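Local coordinates for DNA replication initiator (Cdc21/Cdc54) (Methanothermobacter thermautotrophicus, PDB 1LTL), which probably acts as an ATP-dependent single-stranded DNA helicase in DNA replication, seen here as a dodecamer of its zinc-binding N-terminal part, at residues 16-21 / 71-76; 41-46 / 205-210; 97-102 / 115-120. All blocks are in the same frame, centred on the assembly; numbering follows the deposited sequence.

Contact 1: 16-21 / 71-76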
ATOM      1  N   THR A  16     -29.939  38.794   3.060  1.00 89.72           N
ATOM      2  CA  THR A  16     -30.196  40.195   3.360  1.00 89.25           C
ATOM      3  C   THR A  16     -31.656  40.506   3.069  1.00 89.15           C
ATOM      4  O   THR A  16     -32.405  40.893   3.963  1.00 89.01           O
ATOM      5  CB  THR A  16     -29.325  41.102   2.487  1.00 89.09           C
ATOM      6  OG1 THR A  16     -28.000  40.560   2.412  1.00 88.21           O
ATOM      7  CG2 THR A  16     -29.270  42.504   3.076  1.00 89.18           C
ATOM      8  N   LYS A  17     -32.050  40.331   1.811  1.00 89.34           N
ATOM      9  CA  LYS A  17     -33.416  40.593   1.402  1.00 90.24           C
ATOM     10  C   LYS A  17     -34.384  40.037   2.427  1.00 91.26           C
ATOM     11  O   LYS A  17     -35.381  40.670   2.762  1.00 91.98           O
ATOM     12  CB  LYS A  17     -33.704  39.965   0.039  1.00 90.18           C
ATOM     13  CG  LYS A  17     -33.037  40.661  -1.136  1.00 90.83           C
ATOM     14  CD  LYS A  17     -33.565  40.141  -2.474  1.00 91.35           C
ATOM     15  CE  LYS A  17     -32.978  40.911  -3.653  1.00 91.83           C
ATOM     16  NZ  LYS A  17     -33.534  40.478  -4.969  1.00 92.14           N
ATOM     17  N   PHE A  18     -34.084  38.850   2.932  1.00 92.37           N
ATOM     18  CA  PHE A  18     -34.949  38.219   3.917  1.00 93.32           C
ATOM     19  C   PHE A  18     -34.853  38.870   5.285  1.00 94.36           C
ATOM     20  O   PHE A  18     -35.865  39.094   5.947  1.00 94.52           O
ATOM     21  CB  PHE A  18     -34.622  36.729   4.020  1.00 92.55           C
ATOM     22  CG  PHE A  18     -35.539  35.859   3.227  1.00 90.67           C
ATOM     23  CD1 PHE A  18     -35.037  34.920   2.345  1.00 90.33           C
ATOM     24  CD2 PHE A  18     -36.914  35.980   3.367  1.00 90.36           C
ATOM     25  CE1 PHE A  18     -35.895  34.114   1.612  1.00 90.68           C
ATOM     26  CE2 PHE A  18     -37.779  35.177   2.637  1.00 90.33           C
ATOM     27  CZ  PHE A  18     -37.269  34.243   1.759  1.00 90.41           C
ATOM     28  N   GLU A  19     -33.635  39.176   5.710  1.00 95.27           N
ATOM     29  CA  GLU A  19     -33.465  39.805   7.000  1.00 96.71           C
ATOM     30  C   GLU A  19     -34.313  41.058   7.113  1.00 97.40           C
ATOM     31  O   GLU A  19     -34.634  41.497   8.214  1.00 97.83           O
ATOM     32  CB  GLU A  19     -32.002  40.141   7.247  1.00 97.41           C
ATOM     33  CG  GLU A  19     -31.198  38.938   7.651  1.00 99.72           C
ATOM     34  CD  GLU A  19     -29.840  39.308   8.197  1.00101.16           C
ATOM     35  OE1 GLU A  19     -29.000  39.815   7.417  1.00101.37           O
ATOM     36  OE2 GLU A  19     -29.618  39.099   9.411  1.00102.20           O
ATOM     37  N   GLU A  20     -34.687  41.633   5.979  1.00 98.02           N
ATOM     38  CA  GLU A  20     -35.517  42.827   6.003  1.00 98.62           C
ATOM     39  C   GLU A  20     -36.991  42.458   6.023  1.00 97.99           C
ATOM     40  O   GLU A  20     -37.777  43.083   6.728  1.00 98.67           O
ATOM     41  CB  GLU A  20     -35.206  43.717   4.804  1.00100.52           C
ATOM     42  CG  GLU A  20     -33.878  44.451   4.927  1.00103.24           C
ATOM     43  CD  GLU A  20     -33.506  45.199   3.658  1.00104.55           C
ATOM     44  OE1 GLU A  20     -34.368  45.939   3.124  1.00104.85           O
ATOM     45  OE2 GLU A  20     -32.348  45.045   3.199  1.00105.32           O
ATOM     46  N   PHE A  21     -37.366  41.439   5.260  1.00 97.14           N
ATOM     47  CA  PHE A  21     -38.754  41.009   5.231  1.00 96.93           C
ATOM     48  C   PHE A  21     -39.154  40.591   6.645  1.00 97.47           C
ATOM     49  O   PHE A  21     -40.291  40.796   7.083  1.00 96.83           O
ATOM     50  CB  PHE A  21     -38.925  39.826   4.282  1.00 95.38           C
ATOM     51  CG  PHE A  21     -40.341  39.359   4.160  1.00 94.01           C
ATOM     52  CD1 PHE A  21     -41.230  40.008   3.318  1.00 93.98           C
ATOM     53  CD2 PHE A  21     -40.795  38.288   4.915  1.00 93.69           C
ATOM     54  CE1 PHE A  21     -42.556  39.594   3.234  1.00 94.33           C
ATOM     55  CE2 PHE A  21     -42.114  37.869   4.836  1.00 93.51           C
ATOM     56  CZ  PHE A  21     -42.996  38.523   3.995  1.00 93.76           C
ATOM     57  N   ARG A  71     -33.711  28.009   2.921  1.00 47.33           N
ATOM     58  CA  ARG A  71     -32.571  27.854   3.810  1.00 49.10           C
ATOM     59  C   ARG A  71     -32.062  29.238   4.171  1.00 49.27           C
ATOM     60  O   ARG A  71     -31.380  29.418   5.173  1.00 49.65           O
ATOM     61  CB  ARG A  71     -31.447  27.067   3.131  1.00 51.31           C
ATOM     62  CG  ARG A  71     -31.087  25.744   3.815  1.00 54.88           C
ATOM     63  CD  ARG A  71     -29.743  25.196   3.315  1.00 58.23           C
ATOM     64  NE  ARG A  71     -29.685  25.047   1.855  1.00 62.28           N
ATOM     65  CZ  ARG A  71     -30.090  23.974   1.177  1.00 63.95           C
ATOM     66  NH1 ARG A  71     -30.596  22.919   1.815  1.00 63.22           N
ATOM     67  NH2 ARG A  71     -29.984  23.954  -0.150  1.00 65.48           N
ATOM     68  N   ALA A  72     -32.397  30.223   3.348  1.00 50.38           N
ATOM     69  CA  ALA A  72     -31.947  31.587   3.587  1.00 51.46           C
ATOM     70  C   ALA A  72     -32.872  32.263   4.566  1.00 52.02           C
ATOM     71  O   ALA A  72     -32.429  32.983   5.453  1.00 52.90           O
ATOM     72  CB  ALA A  72     -31.907  32.367   2.285  1.00 50.97           C
ATOM     73  N   ALA A  73     -34.165  32.033   4.387  1.00 53.19           N
ATOM     74  CA  ALA A  73     -35.164  32.608   5.264  1.00 55.06           C
ATOM     75  C   ALA A  73     -34.931  32.073   6.671  1.00 57.29           C
ATOM     76  O   ALA A  73     -35.328  32.695   7.651  1.00 57.91           O
ATOM     77  CB  ALA A  73     -36.565  32.249   4.778  1.00 52.30           C
ATOM     78  N   GLN A  74     -34.290  30.918   6.788  1.00 59.72           N
ATOM     79  CA  GLN A  74     -34.035  30.394   8.114  1.00 61.96           C
ATOM     80  C   GLN A  74     -32.830  31.090   8.717  1.00 64.13           C
ATOM     81  O   GLN A  74     -32.858  31.465   9.875  1.00 65.49           O
ATOM     82  CB  GLN A  74     -33.789  28.894   8.074  1.00 61.18           C
ATOM     83  CG  GLN A  74     -34.946  28.097   7.568  1.00 60.39           C
ATOM     84  CD  GLN A  74     -34.672  26.620   7.660  1.00 60.95           C
ATOM     85  OE1 GLN A  74     -33.635  26.141   7.203  1.00 60.75           O
ATOM     86  NE2 GLN A  74     -35.599  25.884   8.254  1.00 61.42           N
ATOM     87  N   GLN A  75     -31.768  31.267   7.942  1.00 66.86           N
ATOM     88  CA  GLN A  75     -30.579  31.931   8.463  1.00 69.75           C
ATOM     89  C   GLN A  75     -30.877  33.365   8.797  1.00 69.94           C
ATOM     90  O   GLN A  75     -30.161  33.985   9.564  1.00 70.37           O
ATOM     91  CB  GLN A  75     -29.435  31.892   7.454  1.00 72.84           C
ATOM     92  CG  GLN A  75     -28.315  30.939   7.848  1.00 77.68           C
ATOM     93  CD  GLN A  75     -27.497  31.447   9.025  1.00 79.42           C
ATOM     94  OE1 GLN A  75     -26.661  32.335   8.869  1.00 81.23           O
ATOM     95  NE2 GLN A  75     -27.741  30.890  10.211  1.00 80.40           N
ATOM     96  N   ALA A  76     -31.932  33.901   8.207  1.00 70.50           N
ATOM     97  CA  ALA A  76     -32.287  35.277   8.483  1.00 71.30           C
ATOM     98  C   ALA A  76     -32.873  35.345   9.890  1.00 71.65           C
ATOM     99  O   ALA A  76     -32.356  36.063  10.745  1.00 72.57           O
ATOM    100  CB  ALA A  76     -33.284  35.781   7.457  1.00 71.93           C
TER
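F18 and E19 of helix 11-21 rest on A72, A73 and A76 of helix 66-77, a helix-helix packing in the helical part of the MCM N-terminal domain. The short axes of 16-21 and 71-76 approach to 8.3 Å and cross at -57°. Three alanines make up the facing side of 71-76, and no hydrogen bond joins the two segments, so the contact is one of apolar fit.

The aromatic part is a CH-pi contact. The methyl of A73 sits over the centre of the F18 ring, CB lying 3.6 Å from the ring centroid and only 9° off the ring normal. The ring also lies close to the backbone, F18 CD1 3.6 Å from A73 N. A72 comes to the same ring from an oblique direction, its CB 4.0 Å from F18 CD1. F22 continues the aromatic packing: its ring meets that of F18 with the planes nearly parallel, and the methyls of A73 and A76 also touch F22.

Aliphatic contacts gather one turn further along 66-77, at A76. Here the methyl group meets the root of the phenylalanine rather than its ring, F18 CB lying 3.8 Å from A76 CB. A76 also packs on L15, one turn before E19, while A73 packs on I91 of strand 90-94, which ties the helix pair to the adjoining parallel strands.

E19 contributes the methylene part of its side chain and not its carboxylate. Its CG is anti to the carbonyl carbon (chi1 -78°), and the chain then runs on extended. The touching atom is CG, which lies 3.8 Å from A76 CB and 3.9 Å from A76 CA.

Contact 2: 41-46 / 205-210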
ATOM      1  N   VAL A  41     -43.706  25.406  18.824  1.00 82.74           N
ATOM      2  CA  VAL A  41     -44.187  25.902  17.554  1.00 79.53           C
ATOM      3  C   VAL A  41     -43.379  25.410  16.364  1.00 77.64           C
ATOM      4  O   VAL A  41     -43.891  24.650  15.540  1.00 77.66           O
ATOM      5  CB  VAL A  41     -44.251  27.425  17.561  1.00 79.44           C
ATOM      6  CG1 VAL A  41     -45.393  27.877  18.447  1.00 77.71           C
ATOM      7  CG2 VAL A  41     -42.941  27.989  18.049  1.00 78.98           C
ATOM      8  N   ARG A  42     -42.123  25.829  16.263  1.00 75.08           N
ATOM      9  CA  ARG A  42     -41.276  25.394  15.146  1.00 72.92           C
ATOM     10  C   ARG A  42     -41.544  26.116  13.816  1.00 70.48           C
ATOM     11  O   ARG A  42     -40.608  26.429  13.083  1.00 70.05           O
ATOM     12  CB  ARG A  42     -41.449  23.892  14.914  1.00 73.26           C
ATOM     13  CG  ARG A  42     -41.300  23.046  16.145  1.00 72.95           C
ATOM     14  CD  ARG A  42     -41.715  21.641  15.830  1.00 75.15           C
ATOM     15  NE  ARG A  42     -41.963  20.894  17.045  1.00 78.10           N
ATOM     16  CZ  ARG A  42     -42.507  19.683  17.085  1.00 79.63           C
ATOM     17  NH1 ARG A  42     -42.868  19.064  15.963  1.00 78.03           N
ATOM     18  NH2 ARG A  42     -42.698  19.089  18.261  1.00 82.08           N
ATOM     19  N   SER A  43     -42.817  26.369  13.512  1.00 68.19           N
ATOM     20  CA  SER A  43     -43.213  27.029  12.267  1.00 65.70           C
ATOM     21  C   SER A  43     -43.476  28.531  12.357  1.00 65.32           C
ATOM     22  O   SER A  43     -43.755  29.064  13.419  1.00 66.28           O
ATOM     23  CB  SER A  43     -44.465  26.359  11.710  1.00 63.68           C
ATOM     24  OG  SER A  43     -44.257  24.980  11.542  1.00 61.14           O
ATOM     25  N   ILE A  44     -43.407  29.198  11.214  1.00 64.99           N
ATOM     26  CA  ILE A  44     -43.643  30.630  11.108  1.00 64.59           C
ATOM     27  C   ILE A  44     -44.188  30.796   9.715  1.00 64.25           C
ATOM     28  O   ILE A  44     -43.434  30.783   8.751  1.00 64.85           O
ATOM     29  CB  ILE A  44     -42.337  31.417  11.205  1.00 66.32           C
ATOM     30  CG1 ILE A  44     -41.779  31.295  12.623  1.00 69.07           C
ATOM     31  CG2 ILE A  44     -42.554  32.867  10.775  1.00 65.38           C
ATOM     32  CD1 ILE A  44     -40.459  32.017  12.831  1.00 70.51           C
ATOM     33  N   GLU A  45     -45.495  30.950   9.604  1.00 63.56           N
ATOM     34  CA  GLU A  45     -46.140  31.079   8.300  1.00 64.18           C
ATOM     35  C   GLU A  45     -46.012  32.440   7.600  1.00 63.66           C
ATOM     36  O   GLU A  45     -46.165  33.464   8.240  1.00 65.37           O
ATOM     37  CB  GLU A  45     -47.595  30.741   8.491  1.00 63.85           C
ATOM     38  CG  GLU A  45     -48.420  30.883   7.290  1.00 66.50           C
ATOM     39  CD  GLU A  45     -49.829  30.512   7.613  1.00 69.87           C
ATOM     40  OE1 GLU A  45     -50.027  29.405   8.183  1.00 69.98           O
ATOM     41  OE2 GLU A  45     -50.732  31.322   7.306  1.00 72.40           O
ATOM     42  N   VAL A  46     -45.732  32.464   6.298  1.00 63.02           N
ATOM     43  CA  VAL A  46     -45.635  33.748   5.590  1.00 63.15           C
ATOM     44  C   VAL A  46     -46.452  33.752   4.307  1.00 63.88           C
ATOM     45  O   VAL A  46     -46.401  32.807   3.527  1.00 64.03           O
ATOM     46  CB  VAL A  46     -44.173  34.150   5.248  1.00 61.84           C
ATOM     47  CG1 VAL A  46     -43.322  34.094   6.492  1.00 61.88           C
ATOM     48  CG2 VAL A  46     -43.619  33.273   4.165  1.00 61.82           C
ATOM     49  N   GLU A 205     -43.163  16.305   7.409  1.00 24.42           N
ATOM     50  CA  GLU A 205     -42.248  16.201   8.529  1.00 25.96           C
ATOM     51  C   GLU A 205     -42.456  17.267   9.597  1.00 28.13           C
ATOM     52  O   GLU A 205     -43.168  18.241   9.391  1.00 28.80           O
ATOM     53  CB  GLU A 205     -40.815  16.243   8.033  1.00 24.72           C
ATOM     54  CG  GLU A 205     -40.519  15.197   6.987  1.00 23.00           C
ATOM     55  CD  GLU A 205     -39.052  15.131   6.685  1.00 23.33           C
ATOM     56  OE1 GLU A 205     -38.411  16.218   6.727  1.00 20.31           O
ATOM     57  OE2 GLU A 205     -38.551  14.010   6.396  1.00 21.61           O
ATOM     58  N   ASP A 206     -41.802  17.069  10.737  1.00 30.19           N
ATOM     59  CA  ASP A 206     -41.909  17.956  11.888  1.00 30.53           C
ATOM     60  C   ASP A 206     -43.351  18.206  12.326  1.00 30.77           C
ATOM     61  O   ASP A 206     -44.108  17.260  12.486  1.00 29.94           O
ATOM     62  CB  ASP A 206     -41.206  19.284  11.642  1.00 32.69           C
ATOM     63  CG  ASP A 206     -40.472  19.775  12.879  1.00 34.65           C
ATOM     64  OD1 ASP A 206     -40.650  19.147  13.952  1.00 36.20           O
ATOM     65  OD2 ASP A 206     -39.723  20.775  12.788  1.00 34.64           O
ATOM     66  N   ASP A 207     -43.736  19.466  12.522  1.00 32.30           N
ATOM     67  CA  ASP A 207     -45.084  19.769  12.993  1.00 34.49           C
ATOM     68  C   ASP A 207     -46.208  19.486  12.026  1.00 36.21           C
ATOM     69  O   ASP A 207     -47.377  19.533  12.413  1.00 37.07           O
ATOM     70  CB  ASP A 207     -45.188  21.209  13.449  1.00 35.72           C
ATOM     71  CG  ASP A 207     -44.708  22.162  12.418  1.00 40.29           C
ATOM     72  OD1 ASP A 207     -43.538  22.026  12.001  1.00 43.50           O
ATOM     73  OD2 ASP A 207     -45.492  23.050  12.017  1.00 43.75           O
ATOM     74  N   LEU A 208     -45.866  19.194  10.776  1.00 36.57           N
ATOM     75  CA  LEU A 208     -46.875  18.876   9.786  1.00 35.74           C
ATOM     76  C   LEU A 208     -47.261  17.433   9.913  1.00 35.14           C
ATOM     77  O   LEU A 208     -48.150  16.949   9.224  1.00 35.94           O
ATOM     78  CB  LEU A 208     -46.345  19.091   8.393  1.00 38.01           C
ATOM     79  CG  LEU A 208     -46.663  20.438   7.770  1.00 40.70           C
ATOM     80  CD1 LEU A 208     -46.208  21.588   8.659  1.00 39.89           C
ATOM     81  CD2 LEU A 208     -45.963  20.459   6.420  1.00 40.98           C
ATOM     82  N   VAL A 209     -46.585  16.726  10.793  1.00 35.40           N
ATOM     83  CA  VAL A 209     -46.884  15.324  10.969  1.00 36.52           C
ATOM     84  C   VAL A 209     -48.272  15.170  11.555  1.00 37.14           C
ATOM     85  O   VAL A 209     -48.720  16.018  12.316  1.00 37.28           O
ATOM     86  CB  VAL A 209     -45.840  14.677  11.891  1.00 36.04           C
ATOM     87  CG1 VAL A 209     -46.239  13.259  12.230  1.00 37.44           C
ATOM     88  CG2 VAL A 209     -44.495  14.684  11.198  1.00 36.46           C
ATOM     89  N   ASP A 210     -48.953  14.092  11.184  1.00 39.36           N
ATOM     90  CA  ASP A 210     -50.288  13.788  11.706  1.00 41.85           C
ATOM     91  C   ASP A 210     -51.187  15.007  11.629  1.00 42.80           C
ATOM     92  O   ASP A 210     -51.793  15.402  12.620  1.00 45.41           O
ATOM     93  CB  ASP A 210     -50.168  13.320  13.160  1.00 43.71           C
ATOM     94  CG  ASP A 210     -51.226  12.302  13.544  1.00 46.03           C
ATOM     95  OD1 ASP A 210     -51.690  11.544  12.656  1.00 46.80           O
ATOM     96  OD2 ASP A 210     -51.571  12.242  14.747  1.00 47.56           O
TER
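R42 sends its side chain toward D206 with CG anti to the carbonyl carbon (chi1 -51°) and the chain extended from CG to NE, whereas D207, facing S43, carries CG between its backbone N and carbonyl carbon (chi1 52°). The two acidic residues thus receive the arginine and the serine separately, at the junction of strand 43-47 with the loop after strand 199-205.

R42 NH1 makes a salt bridge to D206 OD1 at 3.0 Å. The side chains cross obliquely, yet the guanidinium and carboxylate planes are only 16° apart. D206 OD1 also lies against the aliphatic stem, 3.3 Å from R42 CD. The backbone of D206 and D207 borders the guanidinium edge, with D207 N 3.6 Å from R42 NH1. An alanine in place of R42 would probably leave D206 OD1 without its charged mate here and open a gap where R42 CD and NH1 lay beside D206 and the backbone N of D207.

S43 OG donates a hydrogen bond to D207 OD2; the modelled separation is too short to be taken at face value. R92 of strand 90-94 completes this polar group, its NE bonding to S43 OG and its NH2 forming a salt bridge with D207 OD1. R42 NH1 stays 5.0 Å from D207 OD1, not in contact, whereas R92 pairs with it directly.

Two arginines and two aspartates therefore balance in charge across the join between the MCM N-terminal and OB regions, and the surrounding positive charge would probably favour ionised carboxylates.

Contact 3: 97-102 / 115-120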
ATOM      1  N   SER A  97     -49.045  30.813  -6.104  1.00 54.02           N
ATOM      2  CA  SER A  97     -49.649  30.921  -7.428  1.00 54.85           C
ATOM      3  C   SER A  97     -49.244  29.778  -8.357  1.00 54.63           C
ATOM      4  O   SER A  97     -50.021  29.361  -9.227  1.00 55.07           O
ATOM      5  CB  SER A  97     -49.250  32.255  -8.054  1.00 55.33           C
ATOM      6  OG  SER A  97     -47.848  32.435  -7.957  1.00 56.46           O
ATOM      7  N   ASN A  98     -48.025  29.276  -8.160  1.00 52.76           N
ATOM      8  CA  ASN A  98     -47.482  28.191  -8.978  1.00 50.18           C
ATOM      9  C   ASN A  98     -48.200  26.869  -8.742  1.00 47.79           C
ATOM     10  O   ASN A  98     -47.601  25.908  -8.283  1.00 48.33           O
ATOM     11  CB  ASN A  98     -45.994  28.016  -8.685  1.00 50.42           C
ATOM     12  CG  ASN A  98     -45.303  27.153  -9.709  1.00 50.63           C
ATOM     13  OD1 ASN A  98     -44.177  26.713  -9.512  1.00 51.30           O
ATOM     14  ND2 ASN A  98     -45.974  26.916 -10.822  1.00 52.09           N
ATOM     15  N   VAL A  99     -49.482  26.820  -9.069  1.00 45.25           N
ATOM     16  CA  VAL A  99     -50.256  25.603  -8.872  1.00 43.43           C
ATOM     17  C   VAL A  99     -50.208  24.704 -10.106  1.00 42.20           C
ATOM     18  O   VAL A  99     -50.667  25.071 -11.192  1.00 42.89           O
ATOM     19  CB  VAL A  99     -51.715  25.943  -8.525  1.00 43.63           C
ATOM     20  CG1 VAL A  99     -52.179  27.123  -9.379  1.00 45.45           C
ATOM     21  CG2 VAL A  99     -52.615  24.729  -8.751  1.00 41.90           C
ATOM     22  N   ILE A 100     -49.649  23.514  -9.932  1.00 38.56           N
ATOM     23  CA  ILE A 100     -49.541  22.588 -11.035  1.00 35.02           C
ATOM     24  C   ILE A 100     -50.418  21.368 -10.888  1.00 34.40           C
ATOM     25  O   ILE A 100     -50.519  20.786  -9.830  1.00 34.48           O
ATOM     26  CB  ILE A 100     -48.104  22.113 -11.207  1.00 33.28           C
ATOM     27  CG1 ILE A 100     -47.255  23.222 -11.806  1.00 33.05           C
ATOM     28  CG2 ILE A 100     -48.064  20.906 -12.107  1.00 33.78           C
ATOM     29  CD1 ILE A 100     -47.062  24.367 -10.896  1.00 34.74           C
ATOM     30  N   PRO A 101     -51.088  20.962 -11.964  1.00 34.72           N
ATOM     31  CA  PRO A 101     -51.920  19.768 -11.793  1.00 33.98           C
ATOM     32  C   PRO A 101     -51.051  18.536 -11.568  1.00 33.16           C
ATOM     33  O   PRO A 101     -49.957  18.428 -12.099  1.00 31.71           O
ATOM     34  CB  PRO A 101     -52.711  19.709 -13.098  1.00 34.47           C
ATOM     35  CG  PRO A 101     -51.813  20.417 -14.085  1.00 34.72           C
ATOM     36  CD  PRO A 101     -51.309  21.587 -13.280  1.00 34.20           C
ATOM     37  N   LEU A 102     -51.554  17.606 -10.778  1.00 34.99           N
ATOM     38  CA  LEU A 102     -50.815  16.399 -10.462  1.00 36.59           C
ATOM     39  C   LEU A 102     -50.168  15.658 -11.625  1.00 38.04           C
ATOM     40  O   LEU A 102     -48.964  15.435 -11.611  1.00 38.86           O
ATOM     41  CB  LEU A 102     -51.714  15.438  -9.701  1.00 35.71           C
ATOM     42  CG  LEU A 102     -51.041  14.318  -8.930  1.00 34.98           C
ATOM     43  CD1 LEU A 102     -51.975  13.965  -7.811  1.00 36.49           C
ATOM     44  CD2 LEU A 102     -50.726  13.106  -9.788  1.00 35.06           C
ATOM     45  N   ALA A 115     -47.454  23.492  -6.005  1.00 28.46           N
ATOM     46  CA  ALA A 115     -48.649  23.467  -5.192  1.00 27.40           C
ATOM     47  C   ALA A 115     -49.600  22.636  -6.008  1.00 26.63           C
ATOM     48  O   ALA A 115     -49.934  22.999  -7.125  1.00 27.59           O
ATOM     49  CB  ALA A 115     -49.178  24.862  -5.003  1.00 26.47           C
ATOM     50  N   VAL A 116     -50.031  21.531  -5.423  1.00 24.47           N
ATOM     51  CA  VAL A 116     -50.870  20.569  -6.081  1.00 24.37           C
ATOM     52  C   VAL A 116     -52.095  20.262  -5.289  1.00 27.00           C
ATOM     53  O   VAL A 116     -51.994  20.072  -4.085  1.00 28.50           O
ATOM     54  CB  VAL A 116     -50.114  19.263  -6.203  1.00 24.41           C
ATOM     55  CG1 VAL A 116     -51.004  18.203  -6.796  1.00 25.12           C
ATOM     56  CG2 VAL A 116     -48.836  19.473  -6.996  1.00 21.97           C
ATOM     57  N   ASP A 117     -53.248  20.167  -5.957  1.00 30.12           N
ATOM     58  CA  ASP A 117     -54.515  19.838  -5.275  1.00 31.56           C
ATOM     59  C   ASP A 117     -54.853  18.365  -5.481  1.00 32.37           C
ATOM     60  O   ASP A 117     -54.440  17.764  -6.464  1.00 32.21           O
ATOM     61  CB  ASP A 117     -55.670  20.683  -5.817  1.00 34.08           C
ATOM     62  CG  ASP A 117     -55.438  22.165  -5.634  1.00 38.36           C
ATOM     63  OD1 ASP A 117     -55.000  22.565  -4.532  1.00 40.03           O
ATOM     64  OD2 ASP A 117     -55.709  22.945  -6.578  1.00 40.87           O
ATOM     65  N   GLY A 118     -55.618  17.797  -4.558  1.00 32.68           N
ATOM     66  CA  GLY A 118     -55.993  16.402  -4.668  1.00 34.69           C
ATOM     67  C   GLY A 118     -56.683  15.938  -3.403  1.00 37.60           C
ATOM     68  O   GLY A 118     -57.115  16.764  -2.608  1.00 38.93           O
ATOM     69  N   ILE A 119     -56.776  14.630  -3.199  1.00 39.18           N
ATOM     70  CA  ILE A 119     -57.425  14.106  -2.008  1.00 42.28           C
ATOM     71  C   ILE A 119     -56.587  13.051  -1.292  1.00 43.31           C
ATOM     72  O   ILE A 119     -56.226  12.029  -1.877  1.00 43.42           O
ATOM     73  CB  ILE A 119     -58.780  13.513  -2.386  1.00 44.85           C
ATOM     74  CG1 ILE A 119     -59.661  14.628  -2.940  1.00 48.84           C
ATOM     75  CG2 ILE A 119     -59.436  12.837  -1.190  1.00 44.45           C
ATOM     76  CD1 ILE A 119     -60.995  14.151  -3.506  1.00 52.41           C
ATOM     77  N   VAL A 120     -56.290  13.292  -0.019  1.00 43.45           N
ATOM     78  CA  VAL A 120     -55.497  12.348   0.758  1.00 44.24           C
ATOM     79  C   VAL A 120     -56.102  10.960   0.770  1.00 46.00           C
ATOM     80  O   VAL A 120     -57.155  10.756   1.339  1.00 45.61           O
ATOM     81  CB  VAL A 120     -55.364  12.787   2.198  1.00 43.05           C
ATOM     82  CG1 VAL A 120     -54.623  11.716   2.987  1.00 41.86           C
ATOM     83  CG2 VAL A 120     -54.644  14.118   2.262  1.00 42.35           C
TER
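I100 and V99 lie against A115 where the loop after strand 90-94 runs beside the start of strand 113-137, a long strand of the OB-fold. I100 N donates a hydrogen bond to A115 O at 2.9 Å, somewhat bent (140° at the hydrogen), with the donor tilted 22° out of the carbonyl plane. The same oxygen also takes a CA-H...O contact from V99 CA at 3.2 Å, so two successive residues of the loop bear on one carbonyl.

Side chains extend this first shell along the strand. V116 brings both branches to the loop: CG2 lies 3.5 Å from I100 O, and CG1, anti to the backbone N (chi1 176°), packs on L102 CB at 4.1 Å. Both methyls lie near I100 O, CG2 the nearer.

Further out, V116 is fixed by its backbone bonds to V220 of strand 217-229, and its side chain is backed by L105 and by L184 of strand 175-185. A115 packs on T221, and I100 on F109. The connection between strands 90-94 and 113-137 is in this way laid against the barrel wall.

At V99 the wall is partly polar. V99 also packs on R219, which forms a salt bridge with D117 OD1, while D117 OD2 stands 4.2 Å from V99 CG2.

Contacts 1 and 2 have centres 18 Å apart and touch through F21 CE2 and V46 CB, 4.3 Å from each other, which connects the helix pair to strand 43-47. Their segments alternate along the chain, strand 43-47 falling between the two helices of contact 1, and contact 2 then fastens that strand to the OB region. Contact 3 lies in sequence between the two segments of contact 2; their centres are 20 Å apart and their nearest atoms about 10 Å. It is remote from contact 1, at about 14 Å between nearest atoms. All three are structural joins away from the zinc site of C137, C140, C159 and C162.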